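Local coordinates for protein N5-Carboxyaminoimidazole ribonucleotide synthetase (Staphylococcus aureus subsp. aureus, PDB 3ORQ) that catalyses the ATP-dependent carboxylation of 5-aminoimidazole ribonucleotide with bicarbonate to give N5-carboxyaminoimidazole ribonucleotide, a step of purine biosynthesis, at residues L23-M26 / M27-A31; C47-R50 / Y51-H54; Q87-K90 / L91-K95; E327-F330 / N331-E335. All coordinates share one frame; numbering follows the deposited sequence.

Contact 1. Residues L23-M26 / M27-A31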
loop_
_atom_site.group_PDB
_atom_site.type_symbol
_atom_site.label_atom_id
_atom_site.label_comp_id
_atom_site.label_asym_id
_atom_site.label_seq_id
_atom_site.Cartn_x
_atom_site.Cartn_y
_atom_site.Cartn_z
ATOM N N LEU A 23 -9.355 9.749 -2.290
ATOM C CA LEU A 23 -8.046 10.388 -2.141
ATOM C C LEU A 23 -7.646 10.398 -0.667
ATOM O O LEU A 23 -6.502 10.110 -0.343
ATOM C CB LEU A 23 -8.021 11.796 -2.706
ATOM C CG LEU A 23 -8.326 12.033 -4.188
ATOM C CD1 LEU A 23 -8.206 13.596 -4.455
ATOM C CD2 LEU A 23 -7.409 11.308 -5.101
ATOM N N GLY A 24 -8.609 10.713 0.206
ATOM C CA GLY A 24 -8.415 10.676 1.647
ATOM C C GLY A 24 -8.078 9.257 2.068
ATOM O O GLY A 24 -7.188 9.036 2.900
ATOM N N LYS A 25 -8.735 8.282 1.444
ATOM C CA LYS A 25 -8.588 6.893 1.831
ATOM C C LYS A 25 -7.163 6.485 1.577
ATOM O O LYS A 25 -6.491 5.895 2.415
ATOM C CB LYS A 25 -9.549 6.010 0.987
ATOM C CG LYS A 25 -9.330 4.450 1.146
ATOM C CD LYS A 25 -10.210 3.612 0.173
ATOM C CE LYS A 25 -10.026 2.137 0.508
ATOM N NZ LYS A 25 -10.848 1.288 -0.348
HETATM N N MSE A 26 -6.669 6.801 0.402
HETATM C CA MSE A 26 -5.318 6.394 0.067
HETATM C C MSE A 26 -4.235 7.147 0.899
HETATM O O MSE A 26 -3.181 6.579 1.224
HETATM C CB MSE A 26 -5.131 6.537 -1.430
HETATM C CG MSE A 26 -6.016 5.570 -2.241
HETATM SE SE MSE A 26 -5.674 5.702 -4.187
HETATM C CE MSE A 26 -6.915 7.085 -4.596
HETATM N N MSE A 27 -4.502 8.405 1.249
HETATM C CA MSE A 27 -3.647 9.155 2.153
HETATM C C MSE A 27 -3.623 8.433 3.485
HETATM O O MSE A 27 -2.555 8.316 4.089
HETATM C CB MSE A 27 -4.244 10.550 2.442
HETATM C CG MSE A 27 -4.065 11.628 1.357
HETATM SE SE MSE A 27 -4.818 13.345 1.941
HETATM C CE MSE A 27 -4.611 14.343 0.295
ATOM N N ALA A 28 -4.804 8.018 3.970
ATOM C CA ALA A 28 -4.916 7.394 5.302
ATOM C C ALA A 28 -4.227 6.021 5.350
ATOM O O ALA A 28 -3.603 5.657 6.381
ATOM C CB ALA A 28 -6.414 7.266 5.742
ATOM N N GLN A 29 -4.318 5.266 4.240
ATOM C CA GLN A 29 -3.588 3.986 4.156
ATOM C C GLN A 29 -2.083 4.177 4.228
ATOM O O GLN A 29 -1.400 3.434 4.939
ATOM C CB GLN A 29 -3.996 3.176 2.931
ATOM C CG GLN A 29 -5.470 2.692 3.060
ATOM C CD GLN A 29 -5.848 1.609 2.035
ATOM O OE1 GLN A 29 -5.715 0.445 2.317
ATOM N NE2 GLN A 29 -6.263 2.017 0.824
ATOM N N SER A 30 -1.551 5.196 3.547
ATOM C CA SER A 30 -0.127 5.498 3.703
ATOM C C SER A 30 0.212 5.935 5.131
ATOM O O SER A 30 1.218 5.498 5.706
ATOM C CB SER A 30 0.357 6.606 2.749
ATOM O OG SER A 30 0.442 6.073 1.448
ATOM N N ALA A 31 -0.595 6.825 5.672
ATOM C CA ALA A 31 -0.359 7.325 7.014
ATOM C C ALA A 31 -0.343 6.176 8.020
ATOM O O ALA A 31 0.535 6.139 8.885
ATOM C CB ALA A 31 -1.414 8.340 7.390
#
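The amide of Q29 is the flat side-chain group here, and K25, one turn earlier, runs past it at the nitrogen end: K25 CE comes within 3.8 Å of Q29 NE2 and K25 CG within 3.9 Å of the same atom. Q29 OE1 makes a weak hydrogen bond to NE2 of Q29 of the second subunit. All this belongs to helix 22-33, the crossover helix of a beta-alpha-beta unit between strands 14-18 and 37-42, and G24 fits the Rossmann-type glycine pattern at its start. The K25 chain is extended throughout, with CG anti to the backbone N (chi1 171°), and this lets it travel alongside Q29, the two side chains pointing the same way. Its NZ passes beyond Q29 to the carbonyls of Y341 and of Q32 of the second subunit, so both polar residues work at the dimer interface. M26 and M27, both selenomethionines, lie against F291 of helix 290-298, and A28 turns another side of the helix to I17 and V38 of the sheet. The side chain of L23 is about 8 Å from the bound pyrophosphate. Regular helical bonds join the two halves, among them A28 N to G24 O at 2.8 Å and Q29 N to K25 O at 2.9 Å. S30 closes the series: its N reaches M26 O at 3.2 Å, while its OG, 3.7 Å from M26 O, is hydrogen-bonded to D292 OD1.

Contact 2. Residues C47-R50 / Y51-H54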
loop_
_atom_site.group_PDB
_atom_site.type_symbol
_atom_site.label_atom_id
_atom_site.label_comp_id
_atom_site.label_asym_id
_atom_site.label_seq_id
_atom_site.Cartn_x
_atom_site.Cartn_y
_atom_site.Cartn_z
ATOM N N CYS A 47 -18.521 7.307 3.354
ATOM C CA CYS A 47 -17.281 7.706 2.714
ATOM C C CYS A 47 -16.269 6.563 2.763
ATOM O O CYS A 47 -16.110 5.933 3.794
ATOM C CB CYS A 47 -16.701 8.976 3.327
ATOM S SG CYS A 47 -16.014 8.837 5.012
ATOM N N PRO A 48 -15.560 6.328 1.638
ATOM C CA PRO A 48 -14.528 5.304 1.464
ATOM C C PRO A 48 -13.415 5.317 2.533
ATOM O O PRO A 48 -12.795 4.291 2.760
ATOM C CB PRO A 48 -13.908 5.641 0.099
ATOM C CG PRO A 48 -14.974 6.491 -0.633
ATOM C CD PRO A 48 -15.764 7.180 0.447
ATOM N N CYS A 49 -13.148 6.459 3.161
ATOM C CA CYS A 49 -11.987 6.572 4.069
ATOM C C CYS A 49 -12.379 6.172 5.503
ATOM O O CYS A 49 -11.530 6.012 6.371
ATOM C CB CYS A 49 -11.457 8.021 4.048
ATOM S SG CYS A 49 -9.913 8.368 4.997
ATOM N N ARG A 50 -13.666 5.957 5.733
ATOM C CA ARG A 50 -14.167 5.837 7.098
ATOM C C ARG A 50 -13.539 4.718 7.897
ATOM O O ARG A 50 -13.281 4.878 9.087
ATOM C CB ARG A 50 -15.687 5.682 7.115
ATOM C CG ARG A 50 -16.185 5.357 8.508
ATOM C CD ARG A 50 -17.682 5.485 8.618
ATOM N NE ARG A 50 -18.112 5.268 9.987
ATOM C CZ ARG A 50 -19.381 5.082 10.350
ATOM N NH1 ARG A 50 -20.362 5.102 9.442
ATOM N NH2 ARG A 50 -19.664 4.845 11.618
ATOM N N TYR A 51 -13.282 3.589 7.251
ATOM C CA TYR A 51 -12.681 2.443 7.971
ATOM C C TYR A 51 -11.181 2.236 7.792
ATOM O O TYR A 51 -10.679 1.150 8.064
ATOM C CB TYR A 51 -13.470 1.169 7.638
ATOM C CG TYR A 51 -14.926 1.335 7.997
ATOM C CD1 TYR A 51 -15.358 1.175 9.306
ATOM C CD2 TYR A 51 -15.845 1.733 7.040
ATOM C CE1 TYR A 51 -16.719 1.348 9.655
ATOM C CE2 TYR A 51 -17.197 1.898 7.353
ATOM C CZ TYR A 51 -17.621 1.699 8.658
ATOM O OH TYR A 51 -18.932 1.900 8.953
ATOM N N VAL A 52 -10.477 3.257 7.286
ATOM C CA VAL A 52 -9.032 3.324 7.447
ATOM C C VAL A 52 -8.607 4.572 8.277
ATOM O O VAL A 52 -7.501 5.137 8.090
ATOM C CB VAL A 52 -8.344 3.290 6.065
ATOM C CG1 VAL A 52 -8.484 1.917 5.444
ATOM C CG2 VAL A 52 -8.899 4.352 5.137
ATOM N N ALA A 53 -9.524 5.018 9.158
ATOM C CA ALA A 53 -9.265 6.096 10.133
ATOM C C ALA A 53 -9.437 5.588 11.556
ATOM O O ALA A 53 -10.230 4.699 11.785
ATOM C CB ALA A 53 -10.199 7.213 9.913
ATOM N N HIS A 54 -8.673 6.128 12.499
ATOM C CA HIS A 54 -8.870 5.843 13.913
ATOM C C HIS A 54 -10.131 6.483 14.389
ATOM O O HIS A 54 -10.824 5.937 15.223
ATOM C CB HIS A 54 -7.691 6.375 14.742
ATOM C CG HIS A 54 -6.435 5.597 14.523
ATOM N ND1 HIS A 54 -5.692 5.727 13.380
ATOM C CD2 HIS A 54 -5.828 4.632 15.252
ATOM C CE1 HIS A 54 -4.659 4.896 13.419
ATOM N NE2 HIS A 54 -4.714 4.227 14.547
HETATM O O HOH W 1 -12.592 2.476 4.577
#
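R50 lies flat along Y51, the two side chains pointing the same way. R50 CG sits squarely over the tyrosine ring, 3.8 Å from its centroid, in a CH-pi contact. Farther out the guanidinium keeps nearly the tilt of the ring, the planes 17° apart, and Y51 OH comes over one guanidinium face, 3.5 Å from R50 CZ. An extended arginine chain with CG anti to the backbone N (chi1 172°) makes this long overlap possible. Separately, C49 SG meets V52 CG2 at 4.1 Å, and that methyl also presses to 3.3 Å from C49 O.

Backbone bonds and a water frame these side chains. V52 N donates to C49 O at 3.1 Å, from well above the carbonyl plane, and a water bridges the chain by donating to P48 O and accepting from Y51 N. R50 NH1 is tied back to E45 O, which probably steadies the guanidinium. C49 bonds through its backbone to G20 and touches A28, while the Y51 ring meets H54 of the second subunit and Y51 O accepts a bond from Q32 NE2 there. Upstream, R50 N returns to C47 O at 3.1 Å, closing a type I beta turn from C47 to R50. That turn forms part of an irregular connection between 37-42 and 55-58, neighbouring parallel strands of a Rossmann-like sheet.

Contact 3. Residues Q87-K90 / L91-K95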
loop_
_atom_site.group_PDB
_atom_site.type_symbol
_atom_site.label_atom_id
_atom_site.label_comp_id
_atom_site.label_asym_id
_atom_site.label_seq_id
_atom_site.Cartn_x
_atom_site.Cartn_y
_atom_site.Cartn_z
ATOM N N GLN A 87 -12.177 30.947 3.867
ATOM C CA GLN A 87 -12.374 31.695 5.089
ATOM C C GLN A 87 -12.350 30.787 6.323
ATOM O O GLN A 87 -11.773 31.148 7.333
ATOM C CB GLN A 87 -13.677 32.509 5.029
ATOM C CG GLN A 87 -13.564 33.895 5.681
ATOM C CD GLN A 87 -13.153 33.837 7.163
ATOM O OE1 GLN A 87 -12.037 34.262 7.545
ATOM N NE2 GLN A 87 -14.049 33.289 8.001
ATOM N N GLN A 88 -12.964 29.605 6.231
ATOM C CA GLN A 88 -12.962 28.668 7.346
ATOM C C GLN A 88 -11.532 28.143 7.589
ATOM O O GLN A 88 -11.088 28.002 8.725
ATOM C CB GLN A 88 -13.913 27.493 7.079
ATOM C CG GLN A 88 -15.348 27.717 7.552
ATOM C CD GLN A 88 -15.434 28.129 9.019
ATOM O OE1 GLN A 88 -15.106 27.353 9.913
ATOM N NE2 GLN A 88 -15.870 29.362 9.266
ATOM N N LEU A 89 -10.845 27.843 6.493
ATOM C CA LEU A 89 -9.546 27.231 6.527
ATOM C C LEU A 89 -8.506 28.236 7.077
ATOM O O LEU A 89 -7.602 27.850 7.811
ATOM C CB LEU A 89 -9.188 26.765 5.122
ATOM C CG LEU A 89 -7.870 26.033 4.869
ATOM C CD1 LEU A 89 -7.800 24.764 5.743
ATOM C CD2 LEU A 89 -7.728 25.683 3.382
ATOM N N LYS A 90 -8.661 29.523 6.745
ATOM C CA LYS A 90 -7.788 30.567 7.309
ATOM C C LYS A 90 -7.896 30.600 8.840
ATOM O O LYS A 90 -6.899 30.512 9.521
ATOM C CB LYS A 90 -8.039 31.955 6.667
ATOM C CG LYS A 90 -7.219 33.080 7.280
ATOM C CD LYS A 90 -7.360 34.398 6.524
ATOM C CE LYS A 90 -6.578 35.553 7.227
ATOM N NZ LYS A 90 -7.232 35.949 8.525
ATOM N N LEU A 91 -9.113 30.676 9.364
ATOM C CA LEU A 91 -9.338 30.519 10.796
ATOM C C LEU A 91 -8.643 29.293 11.416
ATOM O O LEU A 91 -8.091 29.389 12.485
ATOM C CB LEU A 91 -10.827 30.411 11.089
ATOM C CG LEU A 91 -11.612 31.704 10.930
ATOM C CD1 LEU A 91 -12.962 31.528 11.638
ATOM C CD2 LEU A 91 -10.820 32.948 11.453
ATOM N N LEU A 92 -8.685 28.157 10.737
ATOM C CA LEU A 92 -8.086 26.918 11.225
ATOM C C LEU A 92 -6.552 26.940 11.177
ATOM O O LEU A 92 -5.920 26.449 12.095
ATOM C CB LEU A 92 -8.584 25.736 10.410
ATOM C CG LEU A 92 -9.910 25.061 10.733
ATOM C CD1 LEU A 92 -10.054 23.868 9.784
ATOM C CD2 LEU A 92 -10.039 24.600 12.214
ATOM N N CYS A 93 -5.973 27.519 10.118
ATOM C CA CYS A 93 -4.526 27.635 9.977
ATOM C C CYS A 93 -3.997 28.456 11.096
ATOM O O CYS A 93 -2.874 28.240 11.540
ATOM C CB CYS A 93 -4.134 28.372 8.696
ATOM S SG CYS A 93 -4.426 27.432 7.279
ATOM N N GLU A 94 -4.818 29.408 11.535
ATOM C CA GLU A 94 -4.376 30.356 12.557
ATOM C C GLU A 94 -4.360 29.698 13.936
ATOM O O GLU A 94 -3.585 30.104 14.779
ATOM C CB GLU A 94 -5.216 31.660 12.543
ATOM C CG GLU A 94 -5.066 32.500 11.244
ATOM C CD GLU A 94 -6.159 33.603 11.048
ATOM O OE1 GLU A 94 -7.193 33.623 11.765
ATOM O OE2 GLU A 94 -5.979 34.459 10.165
ATOM N N LYS A 95 -5.188 28.685 14.157
ATOM C CA LYS A 95 -5.255 28.056 15.461
ATOM C C LYS A 95 -4.531 26.706 15.527
ATOM O O LYS A 95 -4.043 26.319 16.579
ATOM C CB LYS A 95 -6.713 27.872 15.875
ATOM C CG LYS A 95 -6.899 27.509 17.334
ATOM C CD LYS A 95 -8.390 27.459 17.730
ATOM C CE LYS A 95 -8.551 27.246 19.250
ATOM N NZ LYS A 95 -9.758 26.428 19.609
#
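K90 reaches over one helical turn to E94, and its side chain can be followed atom by atom. CB stays by the backbone, next to L91 N. CG, placed anti to the backbone N (chi1 176°), already comes to 3.4 Å from E94 OE2, and CD passes the same oxygen at 3.9 Å. CE closes to 3.2 Å of OE2, and a bend at the last torsion (chi4 -70°) swings NZ onto it as a salt bridge. As modelled, NZ lies on the syn side of E94 OE2, 18° out of the carboxylate plane, but their 2.5 Å separation is very short and should be taken with caution.

E94 CG meanwhile rests 3.2 Å from K90 O, whose carbonyl takes E94 N in the regular helical bond. Inward, L89 packs on Y102 and I84, and L92 on L67, so helix 86-95 packs this face against helix 64-73 and nearby loops, with its charged pair toward solvent. L89 CG and C93 SG add a loose apolar touch at 4.4 Å. Since K90 is partly exposed and E94 exposed, solvent probably weakens the attraction; both residues also touch a crystal neighbour, so the pose may partly reflect the lattice.

Contact 4. Residues E327-F330 / N331-E335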
loop_
_atom_site.group_PDB
_atom_site.type_symbol
_atom_site.label_atom_id
_atom_site.label_comp_id
_atom_site.label_asym_id
_atom_site.label_seq_id
_atom_site.Cartn_x
_atom_site.Cartn_y
_atom_site.Cartn_z
ATOM N N GLU A 327 -16.609 -6.037 -14.599
ATOM C CA GLU A 327 -16.373 -6.613 -13.270
ATOM C C GLU A 327 -16.288 -8.151 -13.272
ATOM O O GLU A 327 -15.688 -8.758 -12.363
ATOM C CB GLU A 327 -17.381 -6.100 -12.229
ATOM C CG GLU A 327 -18.870 -6.421 -12.560
ATOM C CD GLU A 327 -19.838 -5.663 -11.645
ATOM O OE1 GLU A 327 -19.395 -5.140 -10.578
ATOM O OE2 GLU A 327 -21.039 -5.605 -11.982
ATOM N N ASN A 328 -16.875 -8.790 -14.276
ATOM C CA ASN A 328 -16.875 -10.251 -14.286
ATOM C C ASN A 328 -15.599 -10.834 -14.880
ATOM O O ASN A 328 -15.326 -12.020 -14.720
ATOM C CB ASN A 328 -18.152 -10.811 -14.920
ATOM C CG ASN A 328 -19.335 -10.634 -14.018
ATOM O OD1 ASN A 328 -19.282 -10.999 -12.846
ATOM N ND2 ASN A 328 -20.383 -10.034 -14.520
ATOM N N GLU A 329 -14.810 -9.958 -15.505
ATOM C CA GLU A 329 -13.501 -10.288 -16.021
ATOM C C GLU A 329 -12.377 -10.066 -14.991
ATOM O O GLU A 329 -11.259 -10.490 -15.225
ATOM C CB GLU A 329 -13.184 -9.394 -17.203
ATOM C CG GLU A 329 -14.183 -9.426 -18.295
ATOM C CD GLU A 329 -13.494 -9.391 -19.632
ATOM O OE1 GLU A 329 -12.249 -9.556 -19.658
ATOM O OE2 GLU A 329 -14.203 -9.214 -20.646
ATOM N N PHE A 330 -12.665 -9.371 -13.890
ATOM C CA PHE A 330 -11.602 -8.943 -12.974
ATOM C C PHE A 330 -10.779 -10.104 -12.475
ATOM O O PHE A 330 -9.565 -10.006 -12.361
ATOM C CB PHE A 330 -12.149 -8.129 -11.786
ATOM C CG PHE A 330 -12.556 -6.718 -12.152
ATOM C CD1 PHE A 330 -12.156 -6.158 -13.368
ATOM C CD2 PHE A 330 -13.339 -5.951 -11.282
ATOM C CE1 PHE A 330 -12.517 -4.849 -13.730
ATOM C CE2 PHE A 330 -13.717 -4.636 -11.626
ATOM C CZ PHE A 330 -13.291 -4.092 -12.853
ATOM N N ASN A 331 -11.444 -11.219 -12.210
ATOM C CA ASN A 331 -10.850 -12.284 -11.437
ATOM C C ASN A 331 -9.812 -13.044 -12.231
ATOM O O ASN A 331 -9.000 -13.768 -11.646
ATOM C CB ASN A 331 -11.948 -13.202 -10.866
ATOM C CG ASN A 331 -11.895 -14.585 -11.412
ATOM O OD1 ASN A 331 -11.426 -15.513 -10.736
ATOM N ND2 ASN A 331 -12.371 -14.749 -12.640
ATOM N N GLU A 332 -9.829 -12.877 -13.553
ATOM C CA GLU A 332 -8.873 -13.595 -14.409
ATOM C C GLU A 332 -7.708 -12.698 -14.837
ATOM O O GLU A 332 -6.901 -13.075 -15.680
ATOM C CB GLU A 332 -9.569 -14.259 -15.630
ATOM C CG GLU A 332 -10.518 -13.349 -16.394
ATOM C CD GLU A 332 -11.295 -14.043 -17.561
ATOM O OE1 GLU A 332 -12.484 -14.404 -17.372
ATOM O OE2 GLU A 332 -10.728 -14.187 -18.669
ATOM N N HIS A 333 -7.632 -11.511 -14.239
ATOM C CA HIS A 333 -6.687 -10.495 -14.652
ATOM C C HIS A 333 -5.964 -9.844 -13.491
ATOM O O HIS A 333 -6.160 -8.645 -13.233
ATOM C CB HIS A 333 -7.423 -9.454 -15.426
ATOM C CG HIS A 333 -7.851 -9.910 -16.787
ATOM N ND1 HIS A 333 -7.016 -9.864 -17.885
ATOM C CD2 HIS A 333 -9.038 -10.373 -17.237
ATOM C CE1 HIS A 333 -7.667 -10.298 -18.946
ATOM N NE2 HIS A 333 -8.890 -10.624 -18.577
ATOM N N PRO A 334 -5.140 -10.633 -12.772
ATOM C CA PRO A 334 -4.366 -10.131 -11.666
ATOM C C PRO A 334 -3.419 -8.996 -12.105
ATOM O O PRO A 334 -3.070 -8.155 -11.277
ATOM C CB PRO A 334 -3.562 -11.366 -11.219
ATOM C CG PRO A 334 -3.473 -12.238 -12.483
ATOM C CD PRO A 334 -4.784 -12.023 -13.120
ATOM N N GLU A 335 -3.054 -8.953 -13.387
ATOM C CA GLU A 335 -2.164 -7.917 -13.936
ATOM C C GLU A 335 -2.872 -6.565 -14.050
ATOM O O GLU A 335 -2.249 -5.592 -14.459
ATOM C CB GLU A 335 -1.511 -8.336 -15.289
ATOM C CG GLU A 335 -2.477 -8.419 -16.472
ATOM C CD GLU A 335 -3.249 -9.751 -16.589
ATOM O OE1 GLU A 335 -3.424 -10.468 -15.591
ATOM O OE2 GLU A 335 -3.700 -10.085 -17.702
HETATM O O HOH W 2 -14.426 -11.168 -11.468
#
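E332 N donates to E329 O at 3.2 Å and H333 N to F330 O at 3.1 Å, each donor standing about 50° above the carbonyl plane, and the chain coils from 327 to about 332 without becoming a regular helix, then opens out at H333. A water donates to E327 O and weakly accepts from N331 N, linking the first turn to the next. Around E329 O the side chains gather. H333 turns the edge of its ring to this oxygen, which lies in the ring plane 3.0 Å from H333 CD2. E332 CG approaches it as well, to 3.2 Å; the first torsion (chi1 48°) holds that carbon between the backbone N and the carbonyl carbon. The E329 carboxylate runs alongside the imidazole, the two planes 30° apart, but E329 OE1 to H333 NE2 is 3.7 Å and the oxygen's firm partner is K372 in a salt bridge. That lysine probably also eases the repulsion between E329 OE1 and E332 OE2, which are 5.0 Å apart. On its other nitrogen, H333 ND1 makes a weak bond to E335 OE2, and the ring stacks on W336. F330, the buried member, folds back so that E327 CA lies over one face of its ring, toward the rim. N328 OD1 bonds K10 of the second subunit. The segment links helix 320-326 to strand 338-340, at the edge of the large antiparallel sheet, and K372, the last residue of helix 362-372, brings that helix beside it.

Overall arrangement
Contact 1 is the core piece: a buried helix between strands 14-18 and 37-42, held by regular helical bonds and apolar packing. Contact 2, also largely buried, leans directly on it, with A28 CB 3.4 Å from V52 O, and the two share the Rossmann-like domain. Contact 3 belongs to the same domain but sits about 23 Å from contact 1, centre to centre; it is a partly buried helix whose charged pair faces outward. Contact 4 lies on the surface of the C-terminal domain, about 46 Å from contact 3, centre to centre, built on an irregular turn with its salt bridges and ring contacts. Contacts 1, 2 and 4 all touch the second subunit; contact 3 does not.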